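Local coordinates for Phenylalanine/tyrosine ammonia-lyase (Rhodosporidium toruloides, PDB 1Y2M), which catalyses the non-oxidative deamination of L-phenylalanine and L-tyrosine to trans-cinnamic acid and p-coumaric acid, working as a homotetramer, at residues Leu281-His284 and Asp285-Leu289; Ala510-Thr513 and Thr514-Asn517; Leu573-Lys576 and Val577-Leu581. All coordinates share one frame; numbering follows the deposited sequence.

Interaction 1 of 3, residues Leu281-His284 and Asp285-Leu289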
ATOM      1  N   LEU B 281       8.056  22.893   4.641  1.00  7.62           N
ATOM      2  CA  LEU B 281       9.133  22.440   5.508  1.00  8.64           C
ATOM      3  C   LEU B 281       9.649  21.084   5.051  1.00  9.08           C
ATOM      4  O   LEU B 281      10.874  20.841   5.037  1.00  9.89           O
ATOM      5  CB  LEU B 281       8.640  22.426   6.943  1.00 10.59           C
ATOM      6  CG  LEU B 281       8.326  23.852   7.440  1.00  9.98           C
ATOM      7  CD1 LEU B 281       7.455  23.749   8.668  1.00 13.78           C
ATOM      8  CD2 LEU B 281       9.597  24.633   7.778  1.00 15.84           C
ATOM      9  N   ALA B 282       8.726  20.195   4.698  1.00  9.57           N
ATOM     10  CA  ALA B 282       9.107  18.847   4.272  1.00  9.75           C
ATOM     11  C   ALA B 282       9.866  18.850   2.945  1.00  9.24           C
ATOM     12  O   ALA B 282      10.860  18.127   2.759  1.00  9.64           O
ATOM     13  CB  ALA B 282       7.903  17.956   4.229  1.00 11.19           C
ATOM     14  N   LEU B 283       9.437  19.702   2.021  1.00  6.94           N
ATOM     15  CA  LEU B 283      10.143  19.789   0.751  1.00  9.16           C
ATOM     16  C   LEU B 283      11.533  20.378   0.909  1.00 10.30           C
ATOM     17  O   LEU B 283      12.507  19.872   0.342  1.00 10.40           O
ATOM     18  CB  LEU B 283       9.352  20.627  -0.237  1.00  6.79           C
ATOM     19  CG  LEU B 283      10.034  20.712  -1.615  1.00  8.22           C
ATOM     20  CD1 LEU B 283      10.250  19.347  -2.242  1.00 12.75           C
ATOM     21  CD2 LEU B 283       9.197  21.569  -2.551  1.00 10.72           C
ATOM     22  N   HIS B 284      11.636  21.448   1.706  1.00  9.83           N
ATOM     23  CA  HIS B 284      12.947  21.991   2.066  1.00  9.54           C
ATOM     24  C   HIS B 284      13.890  20.894   2.571  1.00  8.79           C
ATOM     25  O   HIS B 284      15.029  20.753   2.077  1.00 10.53           O
ATOM     26  CB  HIS B 284      12.754  23.089   3.114  1.00  7.48           C
ATOM     27  CG  HIS B 284      14.005  23.583   3.765  1.00  8.91           C
ATOM     28  ND1 HIS B 284      14.639  22.893   4.776  1.00 12.10           N
ATOM     29  CD2 HIS B 284      14.677  24.757   3.623  1.00 13.90           C
ATOM     30  CE1 HIS B 284      15.679  23.616   5.191  1.00 10.92           C
ATOM     31  NE2 HIS B 284      15.724  24.743   4.514  1.00 13.62           N
ATOM     32  N   ASP B 285      13.394  20.068   3.476  1.00  9.13           N
ATOM     33  CA  ASP B 285      14.267  19.071   4.077  1.00  9.25           C
ATOM     34  C   ASP B 285      14.631  17.987   3.070  1.00 11.05           C
ATOM     35  O   ASP B 285      15.764  17.503   3.042  1.00 11.12           O
ATOM     36  CB  ASP B 285      13.597  18.515   5.337  1.00  9.07           C
ATOM     37  CG  ASP B 285      13.545  19.512   6.490  1.00 14.50           C
ATOM     38  OD1 ASP B 285      14.215  20.561   6.472  1.00 10.78           O
ATOM     39  OD2 ASP B 285      12.834  19.198   7.459  1.00 14.56           O
ATOM     40  N   ALA B 286      13.661  17.633   2.227  1.00  9.40           N
ATOM     41  CA  ALA B 286      13.860  16.615   1.191  1.00 10.12           C
ATOM     42  C   ALA B 286      14.907  17.069   0.221  1.00  9.44           C
ATOM     43  O   ALA B 286      15.711  16.278  -0.249  1.00 10.48           O
ATOM     44  CB  ALA B 286      12.558  16.304   0.483  1.00 10.02           C
ATOM     45  N   HIS B 287      14.913  18.350  -0.130  1.00  6.74           N
ATOM     46  CA  HIS B 287      15.947  18.828  -1.083  1.00  7.77           C
ATOM     47  C   HIS B 287      17.342  18.579  -0.526  1.00  7.88           C
ATOM     48  O   HIS B 287      18.284  18.191  -1.235  1.00  8.72           O
ATOM     49  CB  HIS B 287      15.828  20.323  -1.303  1.00  8.18           C
ATOM     50  CG  HIS B 287      14.718  20.757  -2.231  1.00  8.49           C
ATOM     51  ND1 HIS B 287      14.529  20.230  -3.491  1.00 10.87           N
ATOM     52  CD2 HIS B 287      13.823  21.772  -2.104  1.00 10.26           C
ATOM     53  CE1 HIS B 287      13.526  20.872  -4.076  1.00 12.53           C
ATOM     54  NE2 HIS B 287      13.087  21.822  -3.256  1.00 11.54           N
HETATM   55  N   MSE B 288      17.487  18.844   0.777  1.00  8.97           N
HETATM   56  CA  MSE B 288      18.798  18.686   1.417  1.00  8.61           C
HETATM   57  C   MSE B 288      19.230  17.228   1.419  1.00 10.27           C
HETATM   58  O   MSE B 288      20.387  16.900   1.198  1.00 10.36           O
HETATM   59  CB  MSE B 288      18.813  19.208   2.855  1.00 10.23           C
HETATM   60  CG  MSE B 288      18.300  20.581   3.021  1.00  9.43           C
HETATM   61 SE   MSE B 288      19.214  21.888   1.866  1.00 21.61          SE
HETATM   62  CE  MSE B 288      17.849  23.337   2.183  1.00 20.45           C
ATOM     63  N   LEU B 289      18.269  16.335   1.657  1.00  8.22           N
ATOM     64  CA  LEU B 289      18.550  14.937   1.770  1.00  8.27           C
ATOM     65  C   LEU B 289      18.879  14.398   0.356  1.00  7.85           C
ATOM     66  O   LEU B 289      19.723  13.544   0.217  1.00  9.06           O
ATOM     67  CB  LEU B 289      17.369  14.206   2.384  1.00  7.97           C
ATOM     68  CG  LEU B 289      17.105  14.410   3.864  1.00  9.70           C
ATOM     69  CD1 LEU B 289      15.766  13.815   4.245  1.00 11.91           C
ATOM     70  CD2 LEU B 289      18.203  13.773   4.700  1.00 10.38           C
TER

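Interaction 2 of 3, residues Ala510-Thr513 and Thr514-Asn517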
ATOM      1  N   ALA B 510       1.416  15.217   4.317  1.00  7.01           N
ATOM      2  CA  ALA B 510       2.588  16.006   4.737  1.00  7.56           C
ATOM      3  C   ALA B 510       3.259  15.418   5.983  1.00  7.82           C
ATOM      4  O   ALA B 510       4.503  15.377   6.133  1.00  8.35           O
ATOM      5  CB  ALA B 510       2.222  17.428   4.897  1.00  9.35           C
ATOM      6  N   ARG B 511       2.409  14.966   6.913  1.00  7.85           N
ATOM      7  CA  ARG B 511       2.881  14.325   8.136  1.00  8.99           C
ATOM      8  C   ARG B 511       3.666  13.087   7.817  1.00 10.70           C
ATOM      9  O   ARG B 511       4.759  12.868   8.399  1.00  9.92           O
ATOM     10  CB  ARG B 511       1.730  14.020   9.082  1.00  8.38           C
ATOM     11  CG  ARG B 511       1.198  15.247   9.854  1.00  9.47           C
ATOM     12  CD  ARG B 511      -0.029  14.996  10.683  1.00  8.01           C
ATOM     13  NE  ARG B 511       0.147  13.741  11.377  1.00  9.52           N
ATOM     14  CZ  ARG B 511      -0.711  12.729  11.412  1.00 10.84           C
ATOM     15  NH1 ARG B 511      -1.912  12.778  10.820  1.00  8.99           N
ATOM     16  NH2 ARG B 511      -0.302  11.627  12.009  1.00 11.01           N
ATOM     17  N   ARG B 512       3.134  12.272   6.909  1.00  8.41           N
ATOM     18  CA  ARG B 512       3.857  11.038   6.583  1.00  8.24           C
ATOM     19  C   ARG B 512       5.158  11.345   5.863  1.00  8.96           C
ATOM     20  O   ARG B 512       6.203  10.722   6.145  1.00 10.49           O
ATOM     21  CB  ARG B 512       2.957  10.079   5.782  1.00  9.61           C
ATOM     22  CG  ARG B 512       1.737   9.579   6.504  1.00  8.62           C
ATOM     23  CD  ARG B 512       2.111   8.943   7.837  1.00 12.18           C
ATOM     24  NE  ARG B 512       0.953   8.353   8.486  1.00 13.65           N
ATOM     25  CZ  ARG B 512       0.743   8.263   9.773  1.00  8.47           C
ATOM     26  NH1 ARG B 512       1.496   8.944  10.669  1.00 11.48           N
ATOM     27  NH2 ARG B 512      -0.362   7.615  10.167  1.00  9.72           N
ATOM     28  N   THR B 513       5.158  12.336   4.975  1.00  9.23           N
ATOM     29  CA  THR B 513       6.409  12.679   4.273  1.00  7.38           C
ATOM     30  C   THR B 513       7.444  13.255   5.275  1.00  8.30           C
ATOM     31  O   THR B 513       8.624  13.023   5.104  1.00  8.86           O
ATOM     32  CB  THR B 513       6.101  13.672   3.145  1.00  6.10           C
ATOM     33  OG1 THR B 513       5.114  13.067   2.301  1.00  7.52           O
ATOM     34  CG2 THR B 513       7.382  14.058   2.393  1.00  7.57           C
ATOM     35  N   THR B 514       7.009  14.017   6.312  1.00  7.37           N
ATOM     36  CA  THR B 514       7.890  14.535   7.339  1.00  7.84           C
ATOM     37  C   THR B 514       8.521  13.383   8.083  1.00  9.11           C
ATOM     38  O   THR B 514       9.720  13.437   8.398  1.00  8.99           O
ATOM     39  CB  THR B 514       7.092  15.453   8.273  1.00  8.95           C
ATOM     40  OG1 THR B 514       6.577  16.582   7.532  1.00  6.99           O
ATOM     41  CG2 THR B 514       7.951  15.930   9.385  1.00 11.61           C
ATOM     42  N   GLU B 515       7.753  12.308   8.342  1.00  8.34           N
ATOM     43  CA  GLU B 515       8.308  11.139   9.020  1.00 10.35           C
ATOM     44  C   GLU B 515       9.317  10.453   8.091  1.00  9.24           C
ATOM     45  O   GLU B 515      10.388  10.014   8.550  1.00 10.00           O
ATOM     46  CB  GLU B 515       7.216  10.172   9.431  1.00 11.29           C
ATOM     47  CG  GLU B 515       7.788   9.040  10.296  1.00 10.12           C
ATOM     48  CD  GLU B 515       6.778   8.107  10.949  1.00 17.09           C
ATOM     49  OE1 GLU B 515       5.528   8.328  10.860  1.00 15.05           O
ATOM     50  OE2 GLU B 515       7.248   7.117  11.582  1.00 13.84           O
ATOM     51  N   SER B 516       9.016  10.362   6.789  1.00  9.41           N
ATOM     52  CA  SER B 516       9.990   9.786   5.868  1.00  8.22           C
ATOM     53  C   SER B 516      11.274  10.615   5.828  1.00  8.56           C
ATOM     54  O   SER B 516      12.376  10.058   5.790  1.00  9.04           O
ATOM     55  CB  SER B 516       9.443   9.653   4.460  1.00  9.78           C
ATOM     56  OG  SER B 516       8.418   8.672   4.457  1.00  9.44           O
ATOM     57  N   ASN B 517      11.172  11.946   5.923  1.00  8.97           N
ATOM     58  CA  ASN B 517      12.383  12.765   6.034  1.00  7.80           C
ATOM     59  C   ASN B 517      13.206  12.347   7.222  1.00  7.32           C
ATOM     60  O   ASN B 517      14.436  12.244   7.132  1.00  9.71           O
ATOM     61  CB  ASN B 517      12.156  14.287   6.115  1.00  9.52           C
ATOM     62  CG  ASN B 517      11.804  14.918   4.800  1.00 11.85           C
ATOM     63  OD1 ASN B 517      12.251  14.469   3.753  1.00  9.94           O
ATOM     64  ND2 ASN B 517      11.069  16.054   4.857  1.00  8.16           N
TER
HETATM   65  O   HOH W   1       3.920  10.431  10.377  1.00 10.35           O

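Interaction 3 of 3, residues Leu573-Lys576 and Val577-Leu581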
ATOM      1  N   LEU B 573      58.909 -12.098 -11.969  1.00  9.85           N
ATOM      2  CA  LEU B 573      58.585 -12.537 -10.612  1.00 11.46           C
ATOM      3  C   LEU B 573      57.891 -11.437  -9.821  1.00 11.70           C
ATOM      4  O   LEU B 573      56.894 -11.672  -9.123  1.00  9.75           O
ATOM      5  CB  LEU B 573      59.828 -12.974  -9.843  1.00 13.30           C
ATOM      6  CG  LEU B 573      59.514 -13.551  -8.444  1.00 12.15           C
ATOM      7  CD1 LEU B 573      58.739 -14.862  -8.585  1.00 11.83           C
ATOM      8  CD2 LEU B 573      60.727 -13.764  -7.592  1.00 12.20           C
ATOM      9  N   VAL B 574      58.473 -10.234  -9.874  1.00 12.19           N
ATOM     10  CA  VAL B 574      57.897  -9.110  -9.120  1.00 11.60           C
ATOM     11  C   VAL B 574      56.468  -8.860  -9.589  1.00 12.54           C
ATOM     12  O   VAL B 574      55.551  -8.659  -8.773  1.00 13.74           O
ATOM     13  CB  VAL B 574      58.707  -7.827  -9.291  1.00  9.95           C
ATOM     14  CG1 VAL B 574      57.973  -6.680  -8.621  1.00 11.12           C
ATOM     15  CG2 VAL B 574      60.062  -7.980  -8.686  1.00  8.78           C
ATOM     16  N   GLU B 575      56.281  -8.863 -10.903  1.00 13.47           N
ATOM     17  CA  GLU B 575      54.960  -8.600 -11.457  1.00 14.56           C
ATOM     18  C   GLU B 575      53.973  -9.643 -10.950  1.00 12.20           C
ATOM     19  O   GLU B 575      52.881  -9.297 -10.555  1.00 12.41           O
ATOM     20  CB  GLU B 575      54.958  -8.621 -12.995  1.00 14.71           C
ATOM     21  CG  GLU B 575      53.545  -8.501 -13.603  1.00 20.41           C
ATOM     22  CD  GLU B 575      53.472  -8.930 -15.077  1.00 29.02           C
ATOM     23  OE1 GLU B 575      53.731 -10.131 -15.380  1.00 50.14           O
ATOM     24  OE2 GLU B 575      53.114  -8.068 -15.923  1.00 53.60           O
ATOM     25  N   LYS B 576      54.351 -10.925 -11.029  1.00 11.55           N
ATOM     26  CA  LYS B 576      53.406 -12.011 -10.775  1.00 13.93           C
ATOM     27  C   LYS B 576      53.157 -12.183  -9.282  1.00 10.57           C
ATOM     28  O   LYS B 576      52.021 -12.470  -8.853  1.00 12.30           O
ATOM     29  CB  LYS B 576      53.888 -13.302 -11.434  1.00 14.08           C
ATOM     30  CG  LYS B 576      53.759 -13.285 -12.970  1.00 18.07           C
ATOM     31  CD  LYS B 576      54.044 -14.674 -13.558  1.00 20.04           C
ATOM     32  CE  LYS B 576      54.071 -14.696 -15.068  1.00 27.26           C
ATOM     33  NZ  LYS B 576      52.866 -14.076 -15.631  1.00 40.51           N
ATOM     34  N   VAL B 577      54.171 -11.955  -8.463  1.00  8.55           N
ATOM     35  CA  VAL B 577      53.996 -11.973  -6.991  1.00  9.02           C
ATOM     36  C   VAL B 577      53.041 -10.860  -6.575  1.00  9.57           C
ATOM     37  O   VAL B 577      52.120 -11.104  -5.814  1.00 10.82           O
ATOM     38  CB  VAL B 577      55.338 -11.919  -6.216  1.00 12.36           C
ATOM     39  CG1 VAL B 577      55.157 -11.506  -4.764  1.00  9.94           C
ATOM     40  CG2 VAL B 577      56.010 -13.274  -6.265  1.00 10.04           C
ATOM     41  N   ASN B 578      53.225  -9.659  -7.100  1.00 11.11           N
ATOM     42  CA  ASN B 578      52.301  -8.563  -6.818  1.00 13.93           C
ATOM     43  C   ASN B 578      50.880  -8.891  -7.231  1.00 12.01           C
ATOM     44  O   ASN B 578      49.919  -8.606  -6.500  1.00 13.69           O
ATOM     45  CB  ASN B 578      52.773  -7.273  -7.530  1.00 14.38           C
ATOM     46  CG  ASN B 578      54.000  -6.605  -6.873  1.00 16.28           C
ATOM     47  OD1 ASN B 578      54.283  -6.781  -5.701  1.00 24.19           O
ATOM     48  ND2 ASN B 578      54.712  -5.810  -7.657  1.00 21.18           N
ATOM     49  N   LYS B 579      50.699  -9.542  -8.370  1.00 11.75           N
ATOM     50  CA  LYS B 579      49.366  -9.810  -8.820  1.00 13.56           C
ATOM     51  C   LYS B 579      48.724 -10.873  -7.937  1.00 13.21           C
ATOM     52  O   LYS B 579      47.541 -10.790  -7.627  1.00 16.30           O
ATOM     53  CB  LYS B 579      49.349 -10.289 -10.248  1.00 13.81           C
ATOM     54  CG  LYS B 579      49.725  -9.232 -11.278  1.00 22.77           C
ATOM     55  CD  LYS B 579      49.421  -9.598 -12.755  1.00 24.13           C
ATOM     56  CE  LYS B 579      49.097 -11.060 -13.014  1.00 38.66           C
ATOM     57  NZ  LYS B 579      47.653 -11.374 -12.745  1.00 45.62           N
ATOM     58  N   THR B 580      49.520 -11.859  -7.539  1.00 11.49           N
ATOM     59  CA  THR B 580      48.963 -12.921  -6.704  1.00 12.62           C
ATOM     60  C   THR B 580      48.566 -12.357  -5.333  1.00 11.32           C
ATOM     61  O   THR B 580      47.479 -12.668  -4.796  1.00 12.43           O
ATOM     62  CB  THR B 580      49.980 -14.033  -6.535  1.00 12.98           C
ATOM     63  OG1 THR B 580      50.218 -14.675  -7.803  1.00 11.19           O
ATOM     64  CG2 THR B 580      49.531 -15.067  -5.455  1.00 14.07           C
ATOM     65  N   LEU B 581      49.436 -11.543  -4.755  1.00 10.62           N
ATOM     66  CA  LEU B 581      49.123 -10.929  -3.465  1.00 11.13           C
ATOM     67  C   LEU B 581      47.859 -10.047  -3.550  1.00 13.02           C
ATOM     68  O   LEU B 581      46.946 -10.126  -2.717  1.00 15.61           O
ATOM     69  CB  LEU B 581      50.294 -10.125  -2.967  1.00 11.10           C
ATOM     70  CG  LEU B 581      51.562 -10.880  -2.574  1.00 11.80           C
ATOM     71  CD1 LEU B 581      52.700  -9.874  -2.465  1.00 13.29           C
ATOM     72  CD2 LEU B 581      51.338 -11.653  -1.262  1.00 11.32           C
TER

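Interaction 1 of 3, residues Leu281-His284 and Asp285-Leu289
His284 turns its imidazole so that one face takes a methyl group and the edge takes a carboxylate. The terminal CE of Met288, present as selenomethionine, lies over that face, 3.7 Å from the centroid of the His284 ring and 20° off its normal, in a CH-pi contact displaced toward the rim at NE2. A bend at chi2 (-55°) folds the flexible selenoether chain back so that its methyl reaches the ring one turn earlier. At the edge, His284 ND1 donates to Asp285 OD1 over 2.9 Å, with the acceptor almost in the ring plane but met on the anti side and somewhat out of the plane of a carboxylate turned 69° from the ring. Arg77 forms a salt bridge with the same oxygen, so this carboxylate ties histidine and arginine together. All this runs along helix 273-303, in a buried part of the long helical bundle seen in the PAL/histidase family; helices 44-52 and 69-77 cover the His284 side. On the flank facing helix 368-391, Leu283 CD1 sits over the His287 ring face, 4.2 Å from its centroid. Hydrogen bonds from Gln44 to His287 ND1 and between His287 NE2 and His383 ND1 engage both ring nitrogens, which suits a buried imidazole.

Interaction 2 of 3, residues Ala510-Thr513 and Thr514-Asn517
Thr514 holds OG1 beside its own backbone N (chi1 -62°), which carries the hydroxyl back over the preceding turn to donate to Ala510 O at 2.8 Å. Thr514 N bonds to the same Ala510 O at 2.9 Å, and the two donors arrive from opposite faces of the carbonyl plane, the hydroxyl 36° out of it. The helix itself thus takes up the proton of this threonine hydroxyl. Further round, Glu515 has CG anti to its backbone N (chi1 -173°) and an extended chain, while Arg512 bends at chi2; the two side chains run side by side in the same direction. Arg512 NH1 and Glu515 OE1 stay 4.1 Å apart, with the oxygen well out of the guanidinium plane. A water fills the role of go-between: it accepts from Arg512 NH1 at 2.9 Å, at the edge of the guanidinium, and donates to Glu515 OE1 at 2.7 Å. Direct salt bridges instead cross the subunit interface, Arg512 with Glu515 and Glu480 of the second subunit and Glu515 with Arg512 and Arg206 there. Within the chain, helix 506-560 packs here against helices 416-443 and 468-484, and Arg511, Thr514 and Asn517 rest on helix 273-303.

Interaction 3 of 3, residues Leu573-Lys576 and Val577-Leu581
Leu573 and Val577 form the close-packed side of this helical turn, lying alongside each other and pointing the same way, with Leu573 CD1 3.9 Å from Val577 CG2. That valine branch stands beside its own backbone N and also packs against Leu573 O at 3.4 Å. Both residues are buried, and Leu573 also packs on Ile556 and Phe560 of helix 506-560 and Val611 of helix 593-611, so branched apolar side chains suit the inner face of helix 570-587. Next to it, Val574 CG1 meets the amide of Asn578 at ND2, 3.5 Å away. Asn578 ND2 is also 3.2 Å from Val574 O, but at an angle too poor for a hydrogen bond. The outward side is looser: the nearest side-chain approach of Glu575 to Lys579 is CG to CD at 4.4 Å, and Lys579, twisted at chi3 and chi4, carries its ammonium away, leaving NZ 6.7 Å from Glu575 OE1. The backbone bond from Thr580 N to Lys576 O is 2.9 Å, while the Thr580 hydroxyl is hydrogen-bonded with Thr607 OG1 of helix 593-611. Cohesion across this turn therefore rests on main-chain bonds and apolar contact, with the separated Glu575 and Lys579 charges probably adding little.

Interactions 1 and 2 belong together: their centres lie about 10 Å apart, on helices 273-303 and 506-560, and Asn517 joins them. Its ND2 is 3.0 Å from Ala282 O, a probable hydrogen bond, while Leu289 CD1 packs 3.5 Å from Asn517 O. Interaction 3 stands apart, its centre about 51 Å from that of interaction 1 and about 54 Å from that of interaction 2, although helix 570-587 directly follows helix 506-560 among the helices of the chain. Interaction 1 lies nearest the chain centre, about 6 Å away, against about 12 Å for interaction 2 and about 45 Å for interaction 3. None lies at the annotated active-site residues; interaction 2 alone reaches another subunit.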